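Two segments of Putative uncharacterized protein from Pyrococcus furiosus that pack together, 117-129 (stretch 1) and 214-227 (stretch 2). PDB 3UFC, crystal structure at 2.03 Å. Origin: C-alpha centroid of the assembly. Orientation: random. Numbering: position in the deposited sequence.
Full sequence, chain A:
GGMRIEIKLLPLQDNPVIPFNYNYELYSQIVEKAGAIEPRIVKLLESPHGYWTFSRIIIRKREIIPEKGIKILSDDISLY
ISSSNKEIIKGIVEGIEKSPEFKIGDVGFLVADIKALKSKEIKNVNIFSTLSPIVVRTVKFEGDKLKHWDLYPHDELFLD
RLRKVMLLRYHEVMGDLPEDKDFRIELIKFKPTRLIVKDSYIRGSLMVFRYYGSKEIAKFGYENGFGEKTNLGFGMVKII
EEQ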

ATOM      1  N   LEU A 117       5.801  -9.402 -11.065  1.00 41.37           N
ATOM      2  CA  LEU A 117       7.004  -9.672 -10.288  1.00 42.03           C
ATOM      3  C   LEU A 117       6.921 -11.062  -9.689  1.00 42.57           C
ATOM      4  O   LEU A 117       5.831 -11.606  -9.524  1.00 42.01           O
ATOM      5  CB  LEU A 117       7.162  -8.645  -9.166  1.00 42.85           C
ATOM      6  CG  LEU A 117       7.323  -7.182  -9.584  1.00 43.95           C
ATOM      7  CD1 LEU A 117       7.425  -6.317  -8.340  1.00 42.42           C
ATOM      8  CD2 LEU A 117       8.564  -7.018 -10.457  1.00 44.13           C
ATOM      9  N   LYS A 118       8.070 -11.647  -9.375  1.00 43.42           N
ATOM     10  CA  LYS A 118       8.069 -12.975  -8.785  1.00 45.31           C
ATOM     11  C   LYS A 118       7.644 -12.861  -7.327  1.00 43.52           C
ATOM     12  O   LYS A 118       8.191 -12.060  -6.571  1.00 44.74           O
ATOM     13  CB  LYS A 118       9.459 -13.617  -8.869  1.00 48.36           C
ATOM     14  CG  LYS A 118      10.538 -12.900  -8.068  1.00 51.76           C
ATOM     15  CD  LYS A 118      11.698 -13.834  -7.740  1.00 54.27           C
ATOM     16  CE  LYS A 118      11.237 -14.993  -6.863  1.00 56.15           C
ATOM     17  NZ  LYS A 118      12.365 -15.856  -6.404  1.00 58.54           N
ATOM     18  N   SER A 119       6.651 -13.648  -6.944  1.00 43.20           N
ATOM     19  CA  SER A 119       6.172 -13.645  -5.570  1.00 43.76           C
ATOM     20  C   SER A 119       7.104 -14.552  -4.777  1.00 42.55           C
ATOM     21  O   SER A 119       7.107 -15.766  -4.965  1.00 43.34           O
ATOM     22  CB  SER A 119       4.736 -14.170  -5.514  1.00 45.62           C
ATOM     23  OG  SER A 119       4.626 -15.408  -6.198  1.00 48.77           O
ATOM     24  N   LYS A 120       7.906 -13.955  -3.902  1.00 41.69           N
ATOM     25  CA  LYS A 120       8.857 -14.711  -3.099  1.00 41.04           C
ATOM     26  C   LYS A 120       8.188 -15.592  -2.051  1.00 40.17           C
ATOM     27  O   LYS A 120       7.066 -15.324  -1.622  1.00 38.46           O
ATOM     28  CB  LYS A 120       9.844 -13.750  -2.435  1.00 42.49           C
ATOM     29  CG  LYS A 120      10.592 -12.891  -3.445  1.00 44.26           C
ATOM     30  CD  LYS A 120      11.625 -11.999  -2.788  1.00 46.32           C
ATOM     31  CE  LYS A 120      12.381 -11.192  -3.837  1.00 49.46           C
ATOM     32  NZ  LYS A 120      13.364 -10.253  -3.227  1.00 51.57           N
ATOM     33  N   GLU A 121       8.885 -16.651  -1.651  1.00 37.23           N
ATOM     34  CA  GLU A 121       8.366 -17.575  -0.654  1.00 36.36           C
ATOM     35  C   GLU A 121       8.264 -16.906   0.709  1.00 32.60           C
ATOM     36  O   GLU A 121       9.187 -16.229   1.153  1.00 31.49           O
ATOM     37  CB  GLU A 121       9.262 -18.816  -0.549  1.00 38.64           C
ATOM     38  CG  GLU A 121       8.974 -19.677   0.676  1.00 42.55           C
ATOM     39  CD  GLU A 121       9.735 -20.995   0.678  1.00 47.35           C
ATOM     40  OE1 GLU A 121      10.955 -20.989   0.407  1.00 46.34           O
ATOM     41  OE2 GLU A 121       9.107 -22.038   0.965  1.00 49.60           O
ATOM     42  N   ILE A 122       7.133 -17.107   1.367  1.00 31.58           N
ATOM     43  CA  ILE A 122       6.904 -16.537   2.689  1.00 29.75           C
ATOM     44  C   ILE A 122       7.113 -17.624   3.741  1.00 29.04           C
ATOM     45  O   ILE A 122       6.532 -18.705   3.654  1.00 29.36           O
ATOM     46  CB  ILE A 122       5.471 -15.998   2.809  1.00 30.09           C
ATOM     47  CG1 ILE A 122       5.192 -15.012   1.668  1.00 27.82           C
ATOM     48  CG2 ILE A 122       5.283 -15.319   4.161  1.00 29.85           C
ATOM     49  CD1 ILE A 122       6.119 -13.818   1.659  1.00 30.80           C
ATOM     50  N   LYS A 123       7.942 -17.338   4.735  1.00 28.47           N
ATOM     51  CA  LYS A 123       8.212 -18.309   5.787  1.00 30.81           C
ATOM     52  C   LYS A 123       7.693 -17.810   7.131  1.00 30.44           C
ATOM     53  O   LYS A 123       6.992 -16.799   7.193  1.00 28.71           O
ATOM     54  CB  LYS A 123       9.715 -18.580   5.842  1.00 33.25           C
ATOM     55  CG  LYS A 123      10.233 -19.231   4.559  1.00 38.38           C
ATOM     56  CD  LYS A 123      11.482 -18.553   4.030  1.00 43.94           C
ATOM     57  CE  LYS A 123      12.683 -18.809   4.920  1.00 48.44           C
ATOM     58  NZ  LYS A 123      13.905 -18.096   4.427  1.00 52.50           N
ATOM     59  N   ASN A 124       8.016 -18.523   8.206  1.00 28.83           N
ATOM     60  CA  ASN A 124       7.568 -18.113   9.531  1.00 26.81           C
ATOM     61  C   ASN A 124       8.367 -16.918  10.004  1.00 26.67           C
ATOM     62  O   ASN A 124       7.943 -16.187  10.899  1.00 26.83           O
ATOM     63  CB  ASN A 124       7.692 -19.269  10.519  1.00 26.14           C
ATOM     64  CG  ASN A 124       6.729 -20.382  10.210  1.00 25.71           C
ATOM     65  OD1 ASN A 124       7.132 -21.481   9.832  1.00 26.39           O
ATOM     66  ND2 ASN A 124       5.436 -20.099  10.348  1.00 25.69           N
ATOM     67  N   VAL A 125       9.535 -16.729   9.400  1.00 25.91           N
ATOM     68  CA  VAL A 125      10.382 -15.594   9.723  1.00 26.57           C
ATOM     69  C   VAL A 125      10.717 -14.889   8.410  1.00 29.26           C
ATOM     70  O   VAL A 125      11.186 -15.516   7.455  1.00 27.79           O
ATOM     71  CB  VAL A 125      11.686 -16.027  10.427  1.00 27.99           C
ATOM     72  CG1 VAL A 125      12.514 -14.791  10.777  1.00 26.23           C
ATOM     73  CG2 VAL A 125      11.356 -16.817  11.697  1.00 26.94           C
ATOM     74  N   ASN A 126      10.450 -13.587   8.360  1.00 28.36           N
ATOM     75  CA  ASN A 126      10.709 -12.799   7.157  1.00 28.88           C
ATOM     76  C   ASN A 126      11.169 -11.397   7.524  1.00 28.29           C
ATOM     77  O   ASN A 126      10.834 -10.881   8.587  1.00 29.17           O
ATOM     78  CB  ASN A 126       9.429 -12.640   6.324  1.00 28.54           C
ATOM     79  CG  ASN A 126       8.710 -13.952   6.078  1.00 30.18           C
ATOM     80  OD1 ASN A 126       9.117 -14.749   5.234  1.00 29.98           O
ATOM     81  ND2 ASN A 126       7.627 -14.181   6.820  1.00 27.63           N
ATOM     82  N   ILE A 127      11.948 -10.787   6.644  1.00 28.95           N
ATOM     83  CA  ILE A 127      12.361  -9.414   6.857  1.00 28.77           C
ATOM     84  C   ILE A 127      11.565  -8.659   5.797  1.00 28.74           C
ATOM     85  O   ILE A 127      11.691  -8.938   4.601  1.00 27.66           O
ATOM     86  CB  ILE A 127      13.858  -9.194   6.615  1.00 31.83           C
ATOM     87  CG1 ILE A 127      14.681  -9.960   7.654  1.00 33.13           C
ATOM     88  CG2 ILE A 127      14.179  -7.708   6.735  1.00 31.31           C
ATOM     89  CD1 ILE A 127      16.170  -9.774   7.476  1.00 36.11           C
ATOM     90  N   PHE A 128      10.724  -7.730   6.240  1.00 27.52           N
ATOM     91  CA  PHE A 128       9.893  -6.946   5.329  1.00 25.62           C
ATOM     92  C   PHE A 128      10.340  -5.489   5.288  1.00 25.37           C
ATOM     93  O   PHE A 128      10.804  -4.940   6.289  1.00 26.65           O
ATOM     94  CB  PHE A 128       8.416  -6.988   5.765  1.00 24.07           C
ATOM     95  CG  PHE A 128       7.747  -8.328   5.583  1.00 24.68           C
ATOM     96  CD1 PHE A 128       7.253  -9.027   6.684  1.00 21.36           C
ATOM     97  CD2 PHE A 128       7.569  -8.873   4.309  1.00 23.54           C
ATOM     98  CE1 PHE A 128       6.589 -10.245   6.523  1.00 22.52           C
ATOM     99  CE2 PHE A 128       6.907 -10.090   4.132  1.00 22.59           C
ATOM    100  CZ  PHE A 128       6.413 -10.780   5.240  1.00 23.42           C
ATOM    101  N   SER A 129      10.192  -4.866   4.124  1.00 24.53           N
ATOM    102  CA  SER A 129      10.538  -3.462   3.965  1.00 24.06           C
ATOM    103  C   SER A 129       9.355  -2.796   3.265  1.00 23.07           C
ATOM    104  O   SER A 129       8.856  -3.302   2.259  1.00 21.92           O
ATOM    105  CB  SER A 129      11.813  -3.303   3.129  1.00 25.52           C
ATOM    106  OG  SER A 129      12.207  -1.942   3.095  1.00 27.11           O
TER
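Stretch 2 214-227: SKEIAKFGYENGFG

Stretch 2 begins with Ser214, forms a helix from Lys215 to Asn224, and leaves it at Gly225, whose positive phi would jam a CB against the preceding carbonyl oxygen. Stretch 1 is an extended loop that becomes a strand at Val125. The axes of helix and strand run in nearly the same direction, crossing at 22° with a closest approach of 10.0 Å. The loop before the strand, by contrast, runs against the helix: Ser119 lies nearest Glu223, Ile122 nearest Lys219, and Asn124 nearest Lys215, where the CA atoms are 5.1 Å apart.

Along stretch 1, the first contacts gather round the hydroxyl of Tyr222. Ser119, a small residue, lies at the edge of that ring, its CA 4.1 Å from Tyr222 OH. Lys120 N then donates a weak hydrogen bond to Tyr222 OH (3.4 Å), so the phenol gives a polar end to an otherwise apolar side chain. Lys120 leaves sideways and its end leads off from the helix, carrying its charge out of the contact.

Ile122 is the centre of the loop's packing. Its CD1 lies over one face of the Tyr222 ring, 3.9 Å from the centroid, a CH-pi contact, while its CG2 meets Ala218 CB at 3.5 Å. The branched side chain thus reaches both residues, one helical turn apart, and the small methyl of Ala218 lets the loop come close. Ile122 O lies 3.2 Å from Lys215 CD, packed against the lysine's aliphatic chain; a water that donates to this oxygen also accepts from Lys215 NZ.

The CA-to-CB bond of Lys123 points away from the helix. Asn124 brings ND2 to 3.8 Å from Lys215 CB, and a second water links its OD1 to Lys215 NZ. The long lysine, exposed to solvent, can therefore serve both waters.

In the strand, Val125 points away from the helix. Asn126 holds the backbone of Lys123: Lys123 N donates to Asn126 OD1 (2.9 Å), and Asn126 ND2 donates to Lys123 O (2.7 Å). An amide, with both a donor and an acceptor, suits this role of fastening the turn. Asn126 also places ND2 3.7 Å from Ala218 CB. Phe128 points toward the helix and is buried. Its broad ring spans several partners: CZ is 4.3 Å from Ala218 CB, CE2 4.0 Å from Tyr222 CD1, and CE1 3.8 Å from Phe226 CZ. The two phenylalanine rings meet obliquely, with planes at 55°, and the Phe226 ring folds back against Gly221, whose lack of a side chain leaves room for it.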

ATOM      1  N   SER A 214       2.978 -16.666  12.386  1.00 23.31           N
ATOM      2  CA  SER A 214       2.006 -17.178  11.436  1.00 25.02           C
ATOM      3  C   SER A 214       2.351 -16.928   9.978  1.00 25.73           C
ATOM      4  O   SER A 214       2.470 -15.786   9.543  1.00 23.41           O
ATOM      5  CB  SER A 214       0.630 -16.581  11.728  1.00 25.69           C
ATOM      6  OG  SER A 214      -0.283 -16.906  10.694  1.00 26.68           O
ATOM      7  N   LYS A 215       2.491 -18.012   9.224  1.00 25.76           N
ATOM      8  CA  LYS A 215       2.808 -17.921   7.810  1.00 26.92           C
ATOM      9  C   LYS A 215       1.599 -17.399   7.033  1.00 26.03           C
ATOM     10  O   LYS A 215       1.760 -16.649   6.070  1.00 25.72           O
ATOM     11  CB  LYS A 215       3.243 -19.298   7.291  1.00 28.90           C
ATOM     12  CG  LYS A 215       3.614 -19.334   5.824  1.00 34.48           C
ATOM     13  CD  LYS A 215       4.638 -20.434   5.540  1.00 38.42           C
ATOM     14  CE  LYS A 215       4.158 -21.804   5.991  1.00 41.22           C
ATOM     15  NZ  LYS A 215       5.210 -22.853   5.792  1.00 41.36           N
ATOM     16  N   GLU A 216       0.394 -17.788   7.461  1.00 23.49           N
ATOM     17  CA  GLU A 216      -0.843 -17.338   6.816  1.00 24.04           C
ATOM     18  C   GLU A 216      -0.957 -15.815   6.882  1.00 23.62           C
ATOM     19  O   GLU A 216      -1.309 -15.163   5.899  1.00 23.07           O
ATOM     20  CB  GLU A 216      -2.070 -17.950   7.505  1.00 27.16           C
ATOM     21  CG  GLU A 216      -2.184 -19.467   7.403  1.00 32.37           C
ATOM     22  CD  GLU A 216      -3.095 -20.053   8.476  1.00 35.56           C
ATOM     23  OE1 GLU A 216      -4.304 -20.245   8.216  1.00 37.27           O
ATOM     24  OE2 GLU A 216      -2.596 -20.311   9.592  1.00 35.82           O
ATOM     25  N   ILE A 217      -0.659 -15.244   8.043  1.00 24.38           N
ATOM     26  CA  ILE A 217      -0.757 -13.798   8.199  1.00 23.95           C
ATOM     27  C   ILE A 217       0.367 -13.075   7.465  1.00 22.71           C
ATOM     28  O   ILE A 217       0.159 -11.997   6.915  1.00 22.37           O
ATOM     29  CB  ILE A 217      -0.774 -13.392   9.701  1.00 23.70           C
ATOM     30  CG1 ILE A 217      -2.084 -13.865  10.340  1.00 23.53           C
ATOM     31  CG2 ILE A 217      -0.647 -11.875   9.844  1.00 21.98           C
ATOM     32  CD1 ILE A 217      -2.188 -13.598  11.822  1.00 27.71           C
ATOM     33  N   ALA A 218       1.557 -13.666   7.453  1.00 22.78           N
ATOM     34  CA  ALA A 218       2.689 -13.059   6.760  1.00 23.34           C
ATOM     35  C   ALA A 218       2.386 -12.997   5.258  1.00 23.41           C
ATOM     36  O   ALA A 218       2.658 -11.994   4.593  1.00 22.52           O
ATOM     37  CB  ALA A 218       3.953 -13.878   7.007  1.00 22.38           C
ATOM     38  N   LYS A 219       1.816 -14.075   4.736  1.00 22.92           N
ATOM     39  CA  LYS A 219       1.468 -14.153   3.324  1.00 25.15           C
ATOM     40  C   LYS A 219       0.367 -13.148   2.996  1.00 24.37           C
ATOM     41  O   LYS A 219       0.405 -12.487   1.955  1.00 24.32           O
ATOM     42  CB  LYS A 219       1.008 -15.570   2.982  1.00 26.72           C
ATOM     43  CG  LYS A 219       0.747 -15.803   1.505  1.00 33.96           C
ATOM     44  CD  LYS A 219       0.529 -17.288   1.221  1.00 38.80           C
ATOM     45  CE  LYS A 219       0.338 -17.556  -0.269  1.00 41.42           C
ATOM     46  NZ  LYS A 219      -0.888 -16.912  -0.821  1.00 42.11           N
ATOM     47  N   PHE A 220      -0.607 -13.030   3.893  1.00 23.22           N
ATOM     48  CA  PHE A 220      -1.709 -12.091   3.699  1.00 22.06           C
ATOM     49  C   PHE A 220      -1.186 -10.653   3.667  1.00 21.16           C
ATOM     50  O   PHE A 220      -1.599  -9.854   2.828  1.00 22.12           O
ATOM     51  CB  PHE A 220      -2.729 -12.228   4.827  1.00 20.41           C
ATOM     52  CG  PHE A 220      -3.959 -11.385   4.633  1.00 20.07           C
ATOM     53  CD1 PHE A 220      -5.027 -11.854   3.875  1.00 22.28           C
ATOM     54  CD2 PHE A 220      -4.046 -10.118   5.202  1.00 22.32           C
ATOM     55  CE1 PHE A 220      -6.168 -11.072   3.682  1.00 23.31           C
ATOM     56  CE2 PHE A 220      -5.187  -9.324   5.017  1.00 22.52           C
ATOM     57  CZ  PHE A 220      -6.247  -9.802   4.256  1.00 21.17           C
ATOM     58  N   GLY A 221      -0.282 -10.326   4.590  1.00 21.68           N
ATOM     59  CA  GLY A 221       0.276  -8.982   4.641  1.00 20.29           C
ATOM     60  C   GLY A 221       1.161  -8.689   3.441  1.00 21.11           C
ATOM     61  O   GLY A 221       1.219  -7.559   2.945  1.00 18.42           O
ATOM     62  N   TYR A 222       1.863  -9.714   2.976  1.00 20.98           N
ATOM     63  CA  TYR A 222       2.737  -9.572   1.821  1.00 21.36           C
ATOM     64  C   TYR A 222       1.907  -9.312   0.566  1.00 19.76           C
ATOM     65  O   TYR A 222       2.251  -8.459  -0.246  1.00 21.55           O
ATOM     66  CB  TYR A 222       3.564 -10.847   1.626  1.00 22.24           C
ATOM     67  CG  TYR A 222       4.496 -10.802   0.430  1.00 25.39           C
ATOM     68  CD1 TYR A 222       5.565  -9.910   0.388  1.00 24.43           C
ATOM     69  CD2 TYR A 222       4.319 -11.671  -0.644  1.00 26.34           C
ATOM     70  CE1 TYR A 222       6.449  -9.885  -0.703  1.00 27.52           C
ATOM     71  CE2 TYR A 222       5.192 -11.657  -1.736  1.00 28.80           C
ATOM     72  CZ  TYR A 222       6.253 -10.765  -1.756  1.00 29.37           C
ATOM     73  OH  TYR A 222       7.130 -10.780  -2.816  1.00 32.26           O
ATOM     74  N   GLU A 223       0.798 -10.032   0.425  1.00 19.07           N
ATOM     75  CA  GLU A 223      -0.047  -9.881  -0.752  1.00 21.34           C
ATOM     76  C   GLU A 223      -1.047  -8.730  -0.695  1.00 21.22           C
ATOM     77  O   GLU A 223      -1.307  -8.100  -1.722  1.00 20.73           O
ATOM     78  CB  GLU A 223      -0.797 -11.190  -1.029  1.00 22.80           C
ATOM     79  CG  GLU A 223       0.115 -12.415  -1.085  1.00 26.71           C
ATOM     80  CD  GLU A 223      -0.645 -13.718  -1.312  1.00 31.56           C
ATOM     81  OE1 GLU A 223      -1.797 -13.845  -0.847  1.00 30.92           O
ATOM     82  OE2 GLU A 223      -0.074 -14.630  -1.941  1.00 37.09           O
ATOM     83  N   ASN A 224      -1.606  -8.459   0.488  1.00 19.20           N
ATOM     84  CA  ASN A 224      -2.598  -7.390   0.634  1.00 21.50           C
ATOM     85  C   ASN A 224      -2.178  -6.201   1.486  1.00 19.25           C
ATOM     86  O   ASN A 224      -2.990  -5.310   1.741  1.00 19.88           O
ATOM     87  CB  ASN A 224      -3.914  -7.949   1.191  1.00 20.28           C
ATOM     88  CG  ASN A 224      -4.523  -8.994   0.288  1.00 24.19           C
ATOM     89  OD1 ASN A 224      -4.623  -8.796  -0.923  1.00 22.58           O
ATOM     90  ND2 ASN A 224      -4.941 -10.114   0.870  1.00 25.21           N
ATOM     91  N   GLY A 225      -0.919  -6.184   1.914  1.00 19.77           N
ATOM     92  CA  GLY A 225      -0.419  -5.094   2.729  1.00 18.46           C
ATOM     93  C   GLY A 225      -0.620  -5.332   4.224  1.00 20.47           C
ATOM     94  O   GLY A 225      -1.528  -6.062   4.625  1.00 18.96           O
ATOM     95  N   PHE A 226       0.238  -4.728   5.041  1.00 18.09           N
ATOM     96  CA  PHE A 226       0.145  -4.843   6.498  1.00 20.53           C
ATOM     97  C   PHE A 226      -0.570  -3.614   7.021  1.00 18.74           C
ATOM     98  O   PHE A 226      -0.372  -2.516   6.505  1.00 18.86           O
ATOM     99  CB  PHE A 226       1.535  -4.895   7.138  1.00 17.66           C
ATOM    100  CG  PHE A 226       2.123  -6.268   7.189  1.00 22.26           C
ATOM    101  CD1 PHE A 226       1.787  -7.143   8.220  1.00 22.12           C
ATOM    102  CD2 PHE A 226       2.987  -6.704   6.186  1.00 20.40           C
ATOM    103  CE1 PHE A 226       2.303  -8.442   8.254  1.00 23.43           C
ATOM    104  CE2 PHE A 226       3.509  -8.003   6.213  1.00 24.10           C
ATOM    105  CZ  PHE A 226       3.162  -8.870   7.251  1.00 22.19           C
ATOM    106  N   GLY A 227      -1.408  -3.797   8.033  1.00 20.67           N
ATOM    107  CA  GLY A 227      -2.098  -2.658   8.611  1.00 19.15           C
ATOM    108  C   GLY A 227      -3.429  -2.285   7.990  1.00 21.14           C
ATOM    109  O   GLY A 227      -4.107  -3.115   7.387  1.00 20.79           O
TER
HETATM  110  O   HOH W   1       6.764 -21.623   3.313  1.00 59.43           O
HETATM  111  O   HOH W   2       6.660 -23.286   7.972  1.00 54.39           O